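Local structure of putative uncharacterized protein (Staphylococcus aureus, 3R2T) at residues H64-G69 and S224-F229; S87-F92 and K98-L103; P124-V127 and I133-V136. The protein is of unknown function but belongs to the staphylococcal superantigen-like proteins as SSL8, combining an OB-fold domain with a beta-grasp domain. One frame throughout, in Å; residues are numbered along the deposited sequence.

Interaction 1 (H64-G69 and S224-F229); sequences HQYYSG and SDKLDF. With SO4 (sulfate ion), chain D; SO4 (sulfate ion), chain C.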
# COMPACT_ATOMS: atom_id res chain seq x y z
N HIS A 64 19.13 -4.10 -2.25
CA HIS A 64 19.75 -4.64 -3.43
C HIS A 64 18.66 -5.19 -4.35
O HIS A 64 18.64 -4.92 -5.56
CB HIS A 64 20.73 -5.78 -3.07
CG HIS A 64 21.48 -6.31 -4.25
ND1 HIS A 64 20.97 -7.27 -5.09
CD2 HIS A 64 22.70 -5.98 -4.75
CE1 HIS A 64 21.83 -7.51 -6.06
NE2 HIS A 64 22.89 -6.74 -5.87
N GLN A 65 17.76 -5.98 -3.78
CA GLN A 65 16.68 -6.59 -4.54
C GLN A 65 15.87 -5.54 -5.29
O GLN A 65 15.66 -5.65 -6.49
CB GLN A 65 15.77 -7.43 -3.64
CG GLN A 65 14.48 -7.88 -4.33
CD GLN A 65 13.67 -8.90 -3.55
OE1 GLN A 65 14.21 -9.68 -2.75
NE2 GLN A 65 12.36 -8.93 -3.80
N TYR A 66 15.42 -4.52 -4.57
CA TYR A 66 14.59 -3.45 -5.15
C TYR A 66 15.29 -2.62 -6.22
O TYR A 66 14.74 -2.41 -7.32
CB TYR A 66 14.12 -2.54 -4.01
CG TYR A 66 13.19 -1.38 -4.35
CD1 TYR A 66 11.80 -1.58 -4.42
CD2 TYR A 66 13.68 -0.09 -4.51
CE1 TYR A 66 10.95 -0.54 -4.69
CE2 TYR A 66 12.82 0.97 -4.76
CZ TYR A 66 11.46 0.74 -4.85
OH TYR A 66 10.62 1.77 -5.11
N TYR A 67 16.48 -2.14 -5.92
CA TYR A 67 17.20 -1.27 -6.86
C TYR A 67 17.85 -2.01 -8.04
O TYR A 67 18.27 -1.37 -9.01
CB TYR A 67 18.18 -0.33 -6.15
CG TYR A 67 17.49 0.78 -5.42
CD1 TYR A 67 16.96 1.86 -6.11
CD2 TYR A 67 17.37 0.78 -4.03
CE1 TYR A 67 16.30 2.91 -5.45
CE2 TYR A 67 16.72 1.83 -3.36
CZ TYR A 67 16.19 2.88 -4.07
OH TYR A 67 15.53 3.93 -3.41
N SER A 68 17.94 -3.34 -7.96
CA SER A 68 18.48 -4.13 -9.07
C SER A 68 17.30 -4.75 -9.83
O SER A 68 17.50 -5.40 -10.86
CB SER A 68 19.43 -5.23 -8.59
OG SER A 68 18.74 -6.20 -7.82
N GLY A 69 16.08 -4.54 -9.34
CA GLY A 69 14.88 -5.07 -9.97
C GLY A 69 14.32 -4.29 -11.17
O GLY A 69 14.95 -3.37 -11.68
N SER A 224 21.38 4.55 2.78
CA SER A 224 21.14 3.52 3.83
C SER A 224 19.73 2.95 3.81
O SER A 224 19.50 1.88 4.38
CB SER A 224 21.37 4.10 5.22
OG SER A 224 22.71 4.53 5.34
N ASP A 225 18.78 3.68 3.22
CA ASP A 225 17.39 3.22 3.15
C ASP A 225 16.74 3.66 1.83
O ASP A 225 17.30 4.47 1.11
CB ASP A 225 16.59 3.70 4.38
CG ASP A 225 16.46 5.23 4.44
OD1 ASP A 225 16.89 5.93 3.49
OD2 ASP A 225 15.90 5.73 5.46
N LYS A 226 15.58 3.09 1.50
CA LYS A 226 14.88 3.39 0.26
C LYS A 226 14.47 4.86 0.25
O LYS A 226 14.27 5.45 1.27
CB LYS A 226 13.64 2.49 0.13
CG LYS A 226 12.88 2.63 -1.22
CD LYS A 226 11.56 1.80 -1.29
CE LYS A 226 11.80 0.29 -1.18
NZ LYS A 226 10.49 -0.50 -1.23
N LEU A 227 14.37 5.47 -0.90
CA LEU A 227 13.92 6.86 -0.95
C LEU A 227 12.54 6.97 -0.28
O LEU A 227 11.66 6.15 -0.56
CB LEU A 227 13.78 7.29 -2.41
CG LEU A 227 13.29 8.72 -2.65
CD1 LEU A 227 14.26 9.78 -2.04
CD2 LEU A 227 13.11 8.94 -4.14
N ASP A 228 12.37 7.96 0.59
CA ASP A 228 11.09 8.21 1.28
C ASP A 228 9.94 8.24 0.29
O ASP A 228 9.99 8.98 -0.70
CB ASP A 228 11.09 9.56 2.01
CG ASP A 228 12.10 9.65 3.14
OD1 ASP A 228 12.87 8.69 3.34
OD2 ASP A 228 12.11 10.69 3.84
N PHE A 229 8.89 7.45 0.56
CA PHE A 229 7.72 7.41 -0.33
C PHE A 229 7.12 8.80 -0.63
O PHE A 229 6.67 9.05 -1.74
CB PHE A 229 6.63 6.45 0.18
CG PHE A 229 7.05 4.99 0.18
CD1 PHE A 229 7.28 4.31 -1.01
CD2 PHE A 229 7.20 4.30 1.36
CE1 PHE A 229 7.66 2.99 -1.02
CE2 PHE A 229 7.58 2.96 1.36
CZ PHE A 229 7.80 2.30 0.17
S SO4 D . 7.60 7.80 4.05
O1 SO4 D . 6.25 7.23 3.94
O2 SO4 D . 7.60 9.07 3.32
O3 SO4 D . 7.93 8.08 5.44
O4 SO4 D . 8.56 6.85 3.49
S SO4 C . 10.31 0.07 2.59
O1 SO4 C . 10.11 -0.76 3.77
O2 SO4 C . 10.09 1.48 2.92
O3 SO4 C . 11.70 -0.06 2.18
O4 SO4 C . 9.42 -0.33 1.49

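Interaction 2 (S87-F92 and K98-L103); sequences SNVLLF and KFQVFL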
# COMPACT_ATOMS: atom_id res chain seq x y z
N SER A 87 -6.15 5.83 -0.29
CA SER A 87 -5.13 6.35 -1.18
C SER A 87 -5.85 6.84 -2.44
O SER A 87 -6.96 6.40 -2.76
CB SER A 87 -4.12 5.27 -1.60
OG SER A 87 -3.41 4.68 -0.51
N ASN A 88 -5.20 7.77 -3.14
CA ASN A 88 -5.66 8.27 -4.43
C ASN A 88 -4.69 7.62 -5.40
O ASN A 88 -3.50 7.72 -5.22
CB ASN A 88 -5.53 9.78 -4.51
CG ASN A 88 -6.58 10.48 -3.72
OD1 ASN A 88 -7.73 10.08 -3.72
ND2 ASN A 88 -6.21 11.58 -3.07
N VAL A 89 -5.21 6.96 -6.42
CA VAL A 89 -4.36 6.27 -7.37
C VAL A 89 -4.75 6.56 -8.81
O VAL A 89 -5.85 7.08 -9.09
CB VAL A 89 -4.44 4.73 -7.15
CG1 VAL A 89 -4.12 4.36 -5.68
CG2 VAL A 89 -5.82 4.19 -7.55
N LEU A 90 -3.82 6.23 -9.71
CA LEU A 90 -4.00 6.34 -11.15
C LEU A 90 -3.78 4.96 -11.73
O LEU A 90 -2.78 4.31 -11.45
CB LEU A 90 -2.97 7.26 -11.77
CG LEU A 90 -2.96 8.75 -11.46
CD1 LEU A 90 -1.69 9.37 -12.03
CD2 LEU A 90 -4.19 9.41 -12.02
N LEU A 91 -4.73 4.51 -12.54
CA LEU A 91 -4.62 3.22 -13.22
C LEU A 91 -4.45 3.44 -14.71
O LEU A 91 -4.93 4.43 -15.26
CB LEU A 91 -5.86 2.36 -12.99
CG LEU A 91 -6.14 1.72 -11.63
CD1 LEU A 91 -6.16 2.74 -10.51
CD2 LEU A 91 -7.47 0.95 -11.68
N PHE A 92 -3.74 2.53 -15.37
CA PHE A 92 -3.62 2.57 -16.82
C PHE A 92 -2.95 1.32 -17.31
O PHE A 92 -2.40 0.54 -16.51
CB PHE A 92 -2.95 3.84 -17.34
CG PHE A 92 -1.63 4.12 -16.73
CD1 PHE A 92 -0.48 3.57 -17.28
CD2 PHE A 92 -1.52 4.94 -15.62
CE1 PHE A 92 0.75 3.84 -16.73
CE2 PHE A 92 -0.31 5.20 -15.06
CZ PHE A 92 0.84 4.65 -15.61
N LYS A 98 -0.28 -3.55 -16.86
CA LYS A 98 -1.30 -2.80 -16.13
C LYS A 98 -0.64 -2.14 -14.93
O LYS A 98 0.13 -2.78 -14.22
CB LYS A 98 -2.39 -3.76 -15.63
CG LYS A 98 -3.02 -4.66 -16.70
CD LYS A 98 -4.00 -5.65 -16.04
CE LYS A 98 -4.50 -6.74 -17.00
NZ LYS A 98 -5.30 -6.22 -18.14
N PHE A 99 -0.95 -0.87 -14.69
CA PHE A 99 -0.36 -0.13 -13.57
C PHE A 99 -1.35 0.54 -12.66
O PHE A 99 -2.48 0.85 -13.06
CB PHE A 99 0.57 0.97 -14.10
CG PHE A 99 1.76 0.45 -14.83
CD1 PHE A 99 2.91 0.12 -14.14
CD2 PHE A 99 1.74 0.30 -16.21
CE1 PHE A 99 4.02 -0.35 -14.81
CE2 PHE A 99 2.85 -0.16 -16.87
CZ PHE A 99 3.99 -0.49 -16.17
N GLN A 100 -0.89 0.79 -11.43
CA GLN A 100 -1.66 1.48 -10.41
C GLN A 100 -0.68 2.31 -9.59
O GLN A 100 0.06 1.78 -8.77
CB GLN A 100 -2.42 0.51 -9.52
CG GLN A 100 -3.23 1.19 -8.44
CD GLN A 100 -4.28 0.28 -7.85
OE1 GLN A 100 -4.96 -0.45 -8.58
NE2 GLN A 100 -4.45 0.34 -6.53
N VAL A 101 -0.70 3.61 -9.84
CA VAL A 101 0.21 4.54 -9.22
C VAL A 101 -0.42 5.26 -8.06
O VAL A 101 -1.40 6.01 -8.21
CB VAL A 101 0.64 5.61 -10.24
CG1 VAL A 101 1.61 6.60 -9.60
CG2 VAL A 101 1.25 4.91 -11.47
N PHE A 102 0.18 5.04 -6.90
CA PHE A 102 -0.30 5.65 -5.68
C PHE A 102 0.30 7.04 -5.56
O PHE A 102 1.52 7.20 -5.54
CB PHE A 102 0.10 4.79 -4.49
CG PHE A 102 -0.67 3.49 -4.40
CD1 PHE A 102 -1.62 3.30 -3.43
CD2 PHE A 102 -0.45 2.46 -5.32
CE1 PHE A 102 -2.33 2.10 -3.34
CE2 PHE A 102 -1.16 1.27 -5.24
CZ PHE A 102 -2.11 1.09 -4.24
N LEU A 103 -0.58 8.04 -5.45
CA LEU A 103 -0.17 9.43 -5.34
C LEU A 103 0.03 9.75 -3.85
O LEU A 103 -0.84 10.36 -3.22
CB LEU A 103 -1.24 10.33 -5.94
CG LEU A 103 -1.61 9.99 -7.39
CD1 LEU A 103 -2.80 10.79 -7.90
CD2 LEU A 103 -0.40 10.15 -8.29
O HOH W 1 -3.30 8.89 -1.74

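Interaction 3 (P124-V127 and I133-V136); sequences PELV and IFSV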
# COMPACT_ATOMS: atom_id res chain seq x y z
N PRO A 124 7.86 -1.63 -9.08
CA PRO A 124 6.86 -2.32 -8.27
C PRO A 124 7.18 -2.37 -6.78
O PRO A 124 8.30 -2.70 -6.41
CB PRO A 124 6.86 -3.76 -8.84
CG PRO A 124 7.92 -3.78 -9.93
CD PRO A 124 8.76 -2.57 -9.77
N GLU A 125 6.22 -1.98 -5.94
CA GLU A 125 6.32 -2.16 -4.50
C GLU A 125 5.68 -3.55 -4.33
O GLU A 125 6.09 -4.33 -3.48
CB GLU A 125 5.56 -1.10 -3.72
CG GLU A 125 6.04 0.32 -3.98
CD GLU A 125 7.52 0.50 -3.65
OE1 GLU A 125 8.06 -0.19 -2.75
OE2 GLU A 125 8.13 1.34 -4.31
N LEU A 126 4.68 -3.85 -5.16
CA LEU A 126 4.04 -5.17 -5.23
C LEU A 126 3.30 -5.34 -6.57
O LEU A 126 3.11 -4.36 -7.31
CB LEU A 126 3.09 -5.42 -4.06
CG LEU A 126 1.77 -4.66 -3.92
CD1 LEU A 126 0.88 -4.87 -5.13
CD2 LEU A 126 1.02 -5.13 -2.66
N VAL A 127 2.91 -6.57 -6.86
CA VAL A 127 2.15 -6.90 -8.06
C VAL A 127 0.95 -7.72 -7.57
O VAL A 127 1.14 -8.73 -6.90
CB VAL A 127 2.98 -7.73 -9.07
CG1 VAL A 127 2.18 -7.98 -10.37
CG2 VAL A 127 4.30 -7.05 -9.39
N ILE A 133 0.72 -3.74 -11.49
CA ILE A 133 1.90 -3.29 -10.77
C ILE A 133 1.63 -2.06 -9.91
O ILE A 133 1.30 -0.99 -10.44
CB ILE A 133 3.00 -2.96 -11.80
CG1 ILE A 133 3.31 -4.22 -12.64
CG2 ILE A 133 4.23 -2.45 -11.11
CD1 ILE A 133 4.15 -3.97 -13.91
N PHE A 134 1.80 -2.22 -8.61
CA PHE A 134 1.60 -1.13 -7.65
C PHE A 134 2.88 -0.32 -7.50
O PHE A 134 3.89 -0.85 -7.06
CB PHE A 134 1.20 -1.70 -6.28
CG PHE A 134 -0.25 -2.13 -6.17
CD1 PHE A 134 -0.93 -2.69 -7.24
CD2 PHE A 134 -0.89 -2.05 -4.95
CE1 PHE A 134 -2.26 -3.10 -7.11
CE2 PHE A 134 -2.22 -2.47 -4.80
CZ PHE A 134 -2.90 -3.00 -5.89
N SER A 135 2.82 0.96 -7.82
CA SER A 135 3.97 1.83 -7.73
C SER A 135 3.57 3.17 -7.12
O SER A 135 2.37 3.53 -7.11
CB SER A 135 4.58 2.05 -9.12
OG SER A 135 5.79 2.79 -9.05
N VAL A 136 4.57 3.90 -6.61
CA VAL A 136 4.35 5.19 -5.95
C VAL A 136 4.81 6.41 -6.74
O VAL A 136 5.97 6.51 -7.10
CB VAL A 136 5.10 5.25 -4.61
CG1 VAL A 136 4.91 6.61 -3.96
CG2 VAL A 136 4.63 4.12 -3.68
O HOH W 2 7.12 2.53 -6.63

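Interaction 1 (H64-G69 and S224-F229)
Tyr66, on the helix that opens the modelled chain, faces Lys226 in an irregular loop of the beta-grasp domain with their CA atoms 8.7 Å apart, a spacing that leaves room for side chains to fill. The contact is a worked example of how the two-domain superantigen-like fold is tied together, since the helix belongs to the N-terminal, OB-fold part of the chain. Lys226 lies across the Tyr66 ring at about a right angle. Its chain turns at chi3 (-62°), which brings Lys226 CE over the centre of the face, 3.5 Å from the centroid of the Tyr66 ring, as a CH-pi contact. The ammonium group follows over the same face, with Lys226 NZ 3.8 Å from the Tyr66 centroid, making a cation-pi pair. Lys226 NZ also donates to O4 of a sulfate ion, probably from the crystallisation liquor, at 2.9 Å, and forms a salt bridge with Glu125, whose other carboxylate oxygen is bonded to the Tyr66 hydroxyl. The Glu125 carboxylate thus links that hydroxyl to the ammonium group over the ring and, joined in the crystal by the sulfate, would be expected to offset the lysine charge. Tyr67 works differently: one face of its ring is covered by Tyr66, whose CD2 lies over the centre, and its hydroxyl reaches the loop end-on while also bonded to Asp186 of helix 182-197. A second sulfate ion meets the loop beyond, where Phe229 N donates to its O4 at 3.0 Å. Between helix and loop a single hydrogen bond passes, from Leu227 N to Tyr67 OH, 3.2 Å long and nearly straight at 167°.

Interaction 2 (S87-F92 and K98-L103)
Leu90 O is gripped twice by the opposing strand: Val101 N donates to it at 2.7 Å, in the carbonyl plane, and Gln100 CA adds a CA-H...O contact at 3.2 Å. The pattern is that of an antiparallel beta hairpin in the OB-fold domain, strand 87-92 against strand 99-102. Leu90 with Val101 and Phe92 with Phe99 are its hydrogen-bonded pairs, while Val89 with Phe102 and Leu91 with Gln100 are non-hydrogen-bonded. Beyond the Val89-Phe102 pair, Leu103 N bonds to Asn88 O, and a water joins Asn88 N to Leu103 O. On one face, Val89 CG1 stands over the Phe102 ring, 3.7 Å from its centroid, with Ser87 OG at the ring edge; beside it, the extended Gln100 chain runs alongside Leu91. On the other face, Phe92 CG lies between its backbone N and carbonyl carbon (chi1 54°), which brings the ring toward Phe99: Phe99 CB sits over its face, and Phe92 CE1 comes within 3.7 Å of Phe99 CD2, the two rings meeting obliquely with their planes at 32°. Val101 CG2 approaches the same ring. The chemistry divides the labour: backbone bonds fix the register, the apolar face of Leu90, Phe92, Phe99 and Val101 packs on strand 118-122, and the face of Phe102 meets the second subunit, where Phe148 contacts that ring edge-to-face.

Interaction 3 (P124-V127 and I133-V136)
Two backbone hydrogen bonds join Glu125 and Leu126 to Phe134, one almost straight and the other more bent. Glu125 N donates to Phe134 O at 2.8 Å with an angle of 176°, and Phe134 N returns a bond to Leu126 O, also at 2.8 Å but at 157°. They sit in a short antiparallel hairpin of the OB-fold domain, where strand 126-127 runs back along strand 133-141; Leu126 with Phe134 is its hydrogen-bonded pair and Val127 with Ile133 the non-hydrogen-bonded one. Past these bonds a water bridges Val136 N and the Glu125 carboxylate, accepting from Val136 N at 2.9 Å and donating to Glu125 OE2. The bent Glu125 side chain (chi2 -58°) brings the carboxylate there, and the same group is claimed by Tyr66 and Lys226 as well. Apolar contacts fall on two faces. Pro124 CB rests against Ile133 CG2 at 3.7 Å, the two side chains pointing the same way. On the face of Leu126, that residue runs alongside Phe134; CD1 is modelled over the ring face, though too close for its exact position to be trusted. Phe174 of the second subunit packs against both Leu126 and Phe134. Further along, Glu125 CG touches Val136 CG2 at 4.1 Å, with Phe148 of the second subunit against both residues. The chemistry implies that Glu125 does double duty: its backbone helps close the hairpin, while its carboxylate, probably ionised beside Lys226, bridges through water to Val136 N and links the hairpin to the helix (Tyr66) and the beta-grasp loop (Lys226).

Followed from the N terminus, the chain opens interaction 1 on helix 57-68 and closes it only at 224-229, more than 150 residues later, so that its loop takes in most of both domains. Interactions 2 and 3 lie within that span, one after the other: the hairpin 87-92/98-103 is complete before 124-127/133-136 begins, and nothing crosses. The two hairpins share one sheet, because strands 99-102 and 133-141 are parallel neighbours, with Phe102 N 2.7 Å from Ser135 O. Interactions 1 and 3 meet chiefly at Glu125, with Phe229 also packing on Val136, so helix and beta-grasp loop are joined to the 124-127/133-136 hairpin. Interactions 1 and 2 do not touch, their nearest atoms being about 7 Å apart.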